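Local coordinates for autolysin E (Staphylococcus aureus, PDB 4PI8), which probably cleaves the N-acetylglucosamine–N-acetylmuramic acid glycan strands of peptidoglycan as a glycosidase of the staphylococcal cell wall, at residues 84-87 against 88-91; 155-158 against 159-162; 165-169 against 170-174. The protein carries 1 engineered substitution. All coordinates share one frame; numbering follows the deposited sequence.

Interaction 1: 84-87 against 88-91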
loop_
_atom_site.group_PDB
_atom_site.type_symbol
_atom_site.label_atom_id
_atom_site.label_comp_id
_atom_site.label_asym_id
_atom_site.label_seq_id
_atom_site.Cartn_x
_atom_site.Cartn_y
_atom_site.Cartn_z
ATOM N N GLY A 84 -3.926 -6.711 -16.200
ATOM C CA GLY A 84 -2.789 -7.509 -15.715
ATOM C C GLY A 84 -1.498 -7.269 -16.486
ATOM O O GLY A 84 -0.427 -7.303 -15.882
ATOM N N LYS A 85 -1.569 -7.002 -17.797
ATOM C CA LYS A 85 -0.365 -6.696 -18.564
ATOM C C LYS A 85 0.414 -5.574 -17.945
ATOM O O LYS A 85 1.648 -5.583 -17.894
ATOM C CB LYS A 85 -0.754 -6.312 -20.022
ATOM C CG LYS A 85 0.226 -5.537 -20.909
ATOM C CD LYS A 85 -0.329 -4.560 -21.941
ATOM C CE LYS A 85 0.717 -4.239 -23.007
ATOM N NZ LYS A 85 0.235 -4.368 -24.405
ATOM N N VAL A 86 -0.309 -4.531 -17.502
ATOM C CA VAL A 86 0.332 -3.343 -17.002
ATOM C C VAL A 86 0.875 -3.511 -15.558
ATOM O O VAL A 86 1.926 -3.020 -15.201
ATOM C CB VAL A 86 -0.620 -2.162 -17.145
ATOM C CG1 VAL A 86 -0.012 -0.952 -16.581
ATOM C CG2 VAL A 86 -0.924 -1.946 -18.644
ATOM N N PHE A 87 0.112 -4.240 -14.744
ATOM C CA PHE A 87 0.653 -4.618 -13.433
ATOM C C PHE A 87 1.998 -5.357 -13.559
ATOM O O PHE A 87 2.915 -5.155 -12.776
ATOM C CB PHE A 87 -0.347 -5.460 -12.647
ATOM C CG PHE A 87 -1.401 -4.651 -11.918
ATOM C CD1 PHE A 87 -1.129 -4.115 -10.690
ATOM C CD2 PHE A 87 -2.634 -4.342 -12.478
ATOM C CE1 PHE A 87 -2.064 -3.410 -9.936
ATOM C CE2 PHE A 87 -3.544 -3.606 -11.749
ATOM C CZ PHE A 87 -3.281 -3.124 -10.478
ATOM N N LEU A 88 2.113 -6.223 -14.583
ATOM C CA LEU A 88 3.357 -6.945 -14.819
ATOM C C LEU A 88 4.457 -6.062 -15.410
ATOM O O LEU A 88 5.628 -6.234 -15.044
ATOM C CB LEU A 88 3.114 -8.179 -15.693
ATOM C CG LEU A 88 2.519 -9.307 -14.844
ATOM C CD1 LEU A 88 2.035 -10.428 -15.772
ATOM C CD2 LEU A 88 3.421 -9.871 -13.785
ATOM N N GLU A 89 4.086 -5.113 -16.259
ATOM C CA GLU A 89 5.039 -4.089 -16.697
ATOM C C GLU A 89 5.637 -3.435 -15.453
ATOM O O GLU A 89 6.860 -3.242 -15.357
ATOM C CB GLU A 89 4.316 -3.062 -17.525
ATOM C CG GLU A 89 5.113 -2.232 -18.460
ATOM C CD GLU A 89 4.166 -1.719 -19.543
ATOM O OE1 GLU A 89 2.984 -1.457 -19.232
ATOM O OE2 GLU A 89 4.550 -1.658 -20.710
ATOM N N ALA A 90 4.758 -3.040 -14.502
ATOM C CA ALA A 90 5.262 -2.396 -13.276
ATOM C C ALA A 90 6.164 -3.325 -12.462
ATOM O O ALA A 90 7.215 -2.916 -11.948
ATOM C CB ALA A 90 4.062 -1.963 -12.441
ATOM N N GLN A 91 5.763 -4.586 -12.274
ATOM C CA GLN A 91 6.580 -5.531 -11.543
ATOM C C GLN A 91 7.994 -5.574 -12.121
ATOM O O GLN A 91 8.961 -5.546 -11.349
ATOM C CB GLN A 91 5.955 -6.947 -11.519
ATOM C CG GLN A 91 6.963 -7.935 -10.978
ATOM C CD GLN A 91 6.425 -9.309 -10.631
ATOM O OE1 GLN A 91 6.142 -9.651 -9.477
ATOM N NE2 GLN A 91 6.408 -10.187 -11.631
#

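Interaction 2: 155-158 against 159-162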
loop_
_atom_site.group_PDB
_atom_site.type_symbol
_atom_site.label_atom_id
_atom_site.label_comp_id
_atom_site.label_asym_id
_atom_site.label_seq_id
_atom_site.Cartn_x
_atom_site.Cartn_y
_atom_site.Cartn_z
ATOM N N SER A 155 -4.381 8.289 -16.978
ATOM C CA SER A 155 -5.061 7.098 -17.367
ATOM C C SER A 155 -4.901 6.023 -16.263
ATOM O O SER A 155 -3.940 6.131 -15.471
ATOM C CB SER A 155 -4.480 6.534 -18.652
ATOM O OG SER A 155 -3.175 5.998 -18.476
ATOM N N PRO A 156 -5.741 4.992 -16.279
ATOM C CA PRO A 156 -5.561 3.889 -15.335
ATOM C C PRO A 156 -4.185 3.273 -15.510
ATOM O O PRO A 156 -3.516 2.958 -14.485
ATOM C CB PRO A 156 -6.662 2.939 -15.720
ATOM C CG PRO A 156 -7.808 3.857 -16.155
ATOM C CD PRO A 156 -7.071 4.894 -16.949
ATOM N N ASP A 157 -3.716 3.051 -16.729
ATOM C CA ASP A 157 -2.437 2.379 -16.899
ATOM C C ASP A 157 -1.307 3.250 -16.352
ATOM O O ASP A 157 -0.346 2.755 -15.723
ATOM C CB ASP A 157 -2.183 2.011 -18.380
ATOM C CG ASP A 157 -3.094 0.922 -18.848
ATOM O OD1 ASP A 157 -3.828 0.253 -18.126
ATOM O OD2 ASP A 157 -3.067 0.658 -20.103
ATOM N N LYS A 158 -1.367 4.561 -16.542
ATOM C CA LYS A 158 -0.362 5.462 -16.019
ATOM C C LYS A 158 -0.391 5.473 -14.454
ATOM O O LYS A 158 0.666 5.560 -13.819
ATOM C CB LYS A 158 -0.489 6.898 -16.494
ATOM C CG LYS A 158 -0.057 7.012 -17.947
ATOM C CD LYS A 158 -0.560 8.319 -18.519
ATOM C CE LYS A 158 -0.042 8.473 -19.950
ATOM N NZ LYS A 158 1.423 8.745 -19.992
ATOM N N ALA A 159 -1.577 5.323 -13.869
ATOM C CA ALA A 159 -1.690 5.233 -12.387
ATOM C C ALA A 159 -1.126 3.923 -11.859
ATOM O O ALA A 159 -0.548 3.931 -10.751
ATOM C CB ALA A 159 -3.111 5.389 -11.987
ATOM N N ILE A 160 -1.213 2.847 -12.631
ATOM C CA ILE A 160 -0.627 1.558 -12.183
ATOM C C ILE A 160 0.899 1.664 -12.201
ATOM O O ILE A 160 1.611 1.390 -11.235
ATOM C CB ILE A 160 -1.108 0.414 -13.081
ATOM C CG1 ILE A 160 -2.597 0.193 -12.841
ATOM C CG2 ILE A 160 -0.349 -0.870 -12.734
ATOM C CD1 ILE A 160 -3.305 -0.612 -13.924
ATOM N N ILE A 161 1.475 2.072 -13.329
ATOM C CA ILE A 161 2.924 2.205 -13.460
ATOM C C ILE A 161 3.427 3.216 -12.465
ATOM O O ILE A 161 4.483 2.984 -11.833
ATOM C CB ILE A 161 3.367 2.619 -14.910
ATOM C CG1 ILE A 161 2.978 1.566 -15.918
ATOM C CG2 ILE A 161 4.864 2.977 -14.977
ATOM C CD1 ILE A 161 3.543 0.225 -15.698
ATOM N N GLY A 162 2.771 4.375 -12.400
ATOM C CA GLY A 162 3.272 5.436 -11.540
ATOM C C GLY A 162 3.184 5.080 -10.039
ATOM O O GLY A 162 4.063 5.482 -9.276
#

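Interaction 3: 165-169 against 170-174. With AMU (N-acetyl-beta-muramic acid), chain B.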
loop_
_atom_site.group_PDB
_atom_site.type_symbol
_atom_site.label_atom_id
_atom_site.label_comp_id
_atom_site.label_asym_id
_atom_site.label_seq_id
_atom_site.Cartn_x
_atom_site.Cartn_y
_atom_site.Cartn_z
ATOM N N LYS A 165 6.142 2.908 -9.375
ATOM C CA LYS A 165 7.335 3.722 -9.361
ATOM C C LYS A 165 7.493 4.473 -8.022
ATOM O O LYS A 165 8.591 4.502 -7.438
ATOM C CB LYS A 165 7.296 4.736 -10.504
ATOM C CG LYS A 165 8.552 5.596 -10.599
ATOM C CD LYS A 165 8.456 6.667 -11.717
ATOM C CE LYS A 165 9.744 7.484 -11.719
ATOM N NZ LYS A 165 9.622 8.580 -12.737
ATOM N N PHE A 166 6.385 5.044 -7.561
ATOM C CA PHE A 166 6.352 5.757 -6.273
ATOM C C PHE A 166 6.714 4.792 -5.114
ATOM O O PHE A 166 7.584 5.094 -4.254
ATOM C CB PHE A 166 5.015 6.348 -6.051
ATOM C CG PHE A 166 4.826 6.960 -4.663
ATOM C CD1 PHE A 166 5.240 8.253 -4.399
ATOM C CD2 PHE A 166 4.253 6.238 -3.647
ATOM C CE1 PHE A 166 5.034 8.817 -3.125
ATOM C CE2 PHE A 166 4.061 6.801 -2.401
ATOM C CZ PHE A 166 4.460 8.087 -2.159
ATOM N N ILE A 167 6.085 3.596 -5.052
ATOM C CA ILE A 167 6.367 2.663 -3.971
ATOM C C ILE A 167 7.820 2.261 -3.962
ATOM O O ILE A 167 8.503 2.273 -2.943
ATOM C CB ILE A 167 5.397 1.471 -4.076
ATOM C CG1 ILE A 167 3.952 1.918 -3.827
ATOM C CG2 ILE A 167 5.821 0.359 -3.120
ATOM C CD1 ILE A 167 2.898 1.039 -4.393
ATOM N N ARG A 168 8.354 1.940 -5.136
ATOM C CA ARG A 168 9.745 1.600 -5.232
ATOM C C ARG A 168 10.646 2.762 -4.780
ATOM O O ARG A 168 11.564 2.574 -3.976
ATOM C CB ARG A 168 10.100 1.160 -6.684
ATOM C CG ARG A 168 11.592 1.177 -7.070
ATOM C CD ARG A 168 12.531 0.386 -6.189
ATOM N NE ARG A 168 12.317 -1.040 -6.214
ATOM C CZ ARG A 168 12.968 -1.899 -5.493
ATOM N NH1 ARG A 168 12.755 -3.182 -5.517
ATOM N NH2 ARG A 168 13.927 -1.408 -4.679
ATOM N N ASN A 169 10.428 3.923 -5.382
ATOM C CA ASN A 169 11.383 5.052 -5.166
ATOM C C ASN A 169 11.261 5.640 -3.808
ATOM O O ASN A 169 12.291 6.068 -3.264
ATOM C CB ASN A 169 11.181 6.104 -6.220
ATOM C CG ASN A 169 11.757 5.696 -7.555
ATOM O OD1 ASN A 169 12.597 4.857 -7.621
ATOM N ND2 ASN A 169 11.278 6.314 -8.603
ATOM N N GLU A 170 10.068 5.682 -3.229
ATOM C CA GLU A 170 9.894 6.369 -1.955
ATOM C C GLU A 170 9.873 5.469 -0.734
ATOM O O GLU A 170 10.217 5.910 0.349
ATOM C CB GLU A 170 8.642 7.228 -1.940
ATOM C CG GLU A 170 8.642 8.188 -3.126
ATOM C CD GLU A 170 9.870 9.077 -3.189
ATOM O OE1 GLU A 170 10.320 9.563 -2.110
ATOM O OE2 GLU A 170 10.360 9.271 -4.335
ATOM N N TYR A 171 9.454 4.202 -0.870
ATOM C CA TYR A 171 9.395 3.257 0.222
ATOM C C TYR A 171 10.491 2.217 0.109
ATOM O O TYR A 171 11.330 2.033 1.038
ATOM C CB TYR A 171 7.972 2.644 0.373
ATOM C CG TYR A 171 7.052 3.638 1.011
ATOM C CD1 TYR A 171 6.468 4.663 0.261
ATOM C CD2 TYR A 171 6.812 3.627 2.375
ATOM C CE1 TYR A 171 5.660 5.642 0.831
ATOM C CE2 TYR A 171 6.029 4.635 2.953
ATOM C CZ TYR A 171 5.465 5.608 2.183
ATOM O OH TYR A 171 4.706 6.581 2.788
ATOM N N PHE A 172 10.532 1.445 -0.982
ATOM C CA PHE A 172 11.496 0.367 -1.038
ATOM C C PHE A 172 12.960 0.893 -0.981
ATOM O O PHE A 172 13.817 0.295 -0.350
ATOM C CB PHE A 172 11.317 -0.548 -2.246
ATOM C CG PHE A 172 9.993 -1.258 -2.331
ATOM C CD1 PHE A 172 9.134 -1.345 -1.257
ATOM C CD2 PHE A 172 9.691 -1.949 -3.470
ATOM C CE1 PHE A 172 7.987 -2.089 -1.335
ATOM C CE2 PHE A 172 8.554 -2.712 -3.525
ATOM C CZ PHE A 172 7.681 -2.791 -2.479
ATOM N N GLU A 173 13.217 1.987 -1.648
ATOM C CA GLU A 173 14.559 2.606 -1.628
ATOM C C GLU A 173 14.845 3.289 -0.308
ATOM O O GLU A 173 16.011 3.671 -0.069
ATOM C CB GLU A 173 14.728 3.560 -2.785
ATOM C CG GLU A 173 14.787 2.880 -4.151
ATOM C CD GLU A 173 15.925 1.938 -4.290
ATOM O OE1 GLU A 173 17.107 2.364 -4.081
ATOM O OE2 GLU A 173 15.716 0.771 -4.528
ATOM N N ASN A 174 13.853 3.402 0.553
ATOM C CA ASN A 174 13.988 3.952 1.923
ATOM C C ASN A 174 14.048 2.840 2.954
ATOM O O ASN A 174 13.749 3.095 4.127
ATOM C CB ASN A 174 12.856 4.932 2.227
ATOM C CG ASN A 174 13.088 5.760 3.488
ATOM O OD1 ASN A 174 14.213 6.312 3.621
ATOM N ND2 ASN A 174 12.143 5.778 4.426
HETATM C C1 AMU B . -1.409 8.718 4.127
HETATM C C2 AMU B . -0.297 9.256 3.274
HETATM C C3 AMU B . 0.888 9.678 4.157
HETATM C C4 AMU B . 0.369 10.660 5.233
HETATM C C5 AMU B . -0.847 10.088 5.903
HETATM C C6 AMU B . -1.414 11.049 6.951
HETATM C C7 AMU B . 0.579 8.492 1.064
HETATM C C8 AMU B . 1.157 7.303 0.327
HETATM C C9 AMU B . 3.101 9.439 3.234
HETATM C C10 AMU B . 3.741 9.731 1.932
HETATM C C11 AMU B . 4.059 9.682 4.397
HETATM O O1 AMU B . -2.536 8.367 3.340
HETATM O O3 AMU B . 1.941 10.261 3.396
HETATM O O4 AMU B . 1.479 10.841 6.128
HETATM O O5 AMU B . -1.844 9.805 4.953
HETATM O O6 AMU B . -2.456 10.459 7.736
HETATM O O7 AMU B . 0.382 9.547 0.501
HETATM O O10 AMU B . 4.425 8.839 1.349
HETATM O O11 AMU B . 3.628 10.924 1.435
HETATM N N2 AMU B . 0.199 8.242 2.310
#

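Interaction 1: 84-87 against 88-91
L88 folds its isobutyl group back over the carbonyl of G84, one turn earlier in the helix. CB and CG of L88 both lie 3.7 Å from G84 O, with CD1 of L88 at 4.0 Å from the same oxygen. A chi1 of -78° turns CG beside the backbone N and anti to the carbonyl carbon, which leads the branch toward the preceding turn. G84 O is also the acceptor for L88 N, at 3.1 Å, so the leucine covers the very oxygen that its own amide grips. Further out, L88 rests on E67 and V70 of helix 67-74. Residues 84-91 form the first two turns of helix 84-94, within the lysozyme-clan glycosidase region, and the usual i to i+4 bonds continue through E89 N to K85 O, A90 N to V86 O and Q91 N to F87 O. F87 gives this segment pair mostly its backbone: its O takes Q91 N at 2.9 Å and is met by CB of A90 at 3.4 Å. Its ring leaves in another direction, toward L74 and, on helix 98-108, V98, L101 and V102. E89 extends its chain from a CG anti to the backbone N (chi1 -158°), and in the conformer described, one of two modelled, the carboxylate passes obliquely across V86. There E89 OE1 is 4.0 Å from V86 CG2, an ordinary van der Waals approach. Q91 sends its amide elsewhere, OE1 accepting from V98 N and V63 N.

Interaction 2: 155-158 against 159-162
The backbone bond from A159 N to S155 O, 3.0 Å long, closes the first turn of helix 156-172, and S155 just ahead of that helix is its N-cap. The serine stays extended while P156 and the residues after it adopt helical angles. S155 OG turns in to accept from K158 N at 3.0 Å, with a fairly straight N-H...O angle of 161°. One of the amides of the first turn, which has no carbonyl of a preceding turn to bond to, is thereby satisfied. From there the i to i+4 pattern proceeds through I160 N to P156 O, I161 N to D157 O and G162 N to K158 O. D157 O accepts I161 N at 3.1 Å and also a second, weak bond from I160 N. The start of the helix is thus joined to the loop before it by one side-chain bond as well as by the main-chain ladder. D157, an acidic residue in the first turn, would be expected to sit well with the helix dipole; its OD1 makes a salt bridge with R83. P156 packs on R83 and F130, and A159 on Y128, all in loops, whereas D157 also touches V86 of helix 84-94. Across the turn the side chains mostly meet carbonyl oxygens. A159 CB sits 3.5 Å from P156 O. I161 CG1 comes to 3.5 Å from D157 O. I160 holds CG1 beside its backbone N (chi1 -69°), which brings this atom within 3.3 Å of P156 O, with CD1 of I160 at 3.6 Å from the same oxygen.

Interaction 3: 165-169 against 170-174
Two residues of the next turn, E170 and Y171, approach the F166 ring differently. CB of E170 stands over one face of the ring in a CH-pi contact, 4.3 Å from its centroid, and the two side chains run roughly at right angles. The Y171 ring meets the F166 ring obliquely, with planes at 55° and centroids 6.0 Å apart. On another side of the helix F172 is packed on a face and at an edge. I167 points the same way as F172 and sets CG2 over its ring face, 3.7 Å from CZ of F172. The R168 guanidinium approaches the edge of that ring, their planes turned 81° apart. Two bends in its chain, the first at chi2 (55°), curl R168 back here, where NH2 makes a salt bridge of 2.8 Å to OE2 of E173; that oxygen uses its anti lone pair and lies somewhat out of the guanidinium plane. R168 NE and NH1 bond to the carbonyls of Y94 and E95, so all three guanidinium nitrogens are engaged, which limits the group's rotation. The backbone widens into a pi-type turn near the end of helix 156-172: I167 O accepts both Y171 N at 3.0 Å and F172 N at 2.9 Å, and E173 N bonds to R168 O. F166 and Y171 belong to the glycan pocket, and Y171, stacked with H192, donates its OH to O10 of the bound muramic acid at 2.7 Å. F166 CZ approaches that same oxygen to 3.6 Å. Because O10 belongs to the lactyl carboxylate, which N-acetylglucosamine lacks, this bond is consistent with recognition of the muramic unit.

Interactions 1 and 2 are two helix starts packed against each other, with centres 10 Å apart. V86 CG2 meets D157 CG at 3.6 Å, and F87 CE2 meets I160 CD1 at 3.7 Å, while I161 CD1 lies against the backbone of 84-91. Interaction 3 continues helix 156-172 toward its far end, its centre about 16 Å from that of interaction 2. Interaction 1 does not touch it, their nearest atoms being about 6 Å apart. One helix thus runs from a capped start packed on helix 84-94 to the glycan site: CA of G162 is still about 12 Å from the nearest atom of the muramic acid, whereas interaction 3 reaches that sugar, and its Y171 side chain comes to about 6 Å from the N-acetylglucosamine at the nearest atoms.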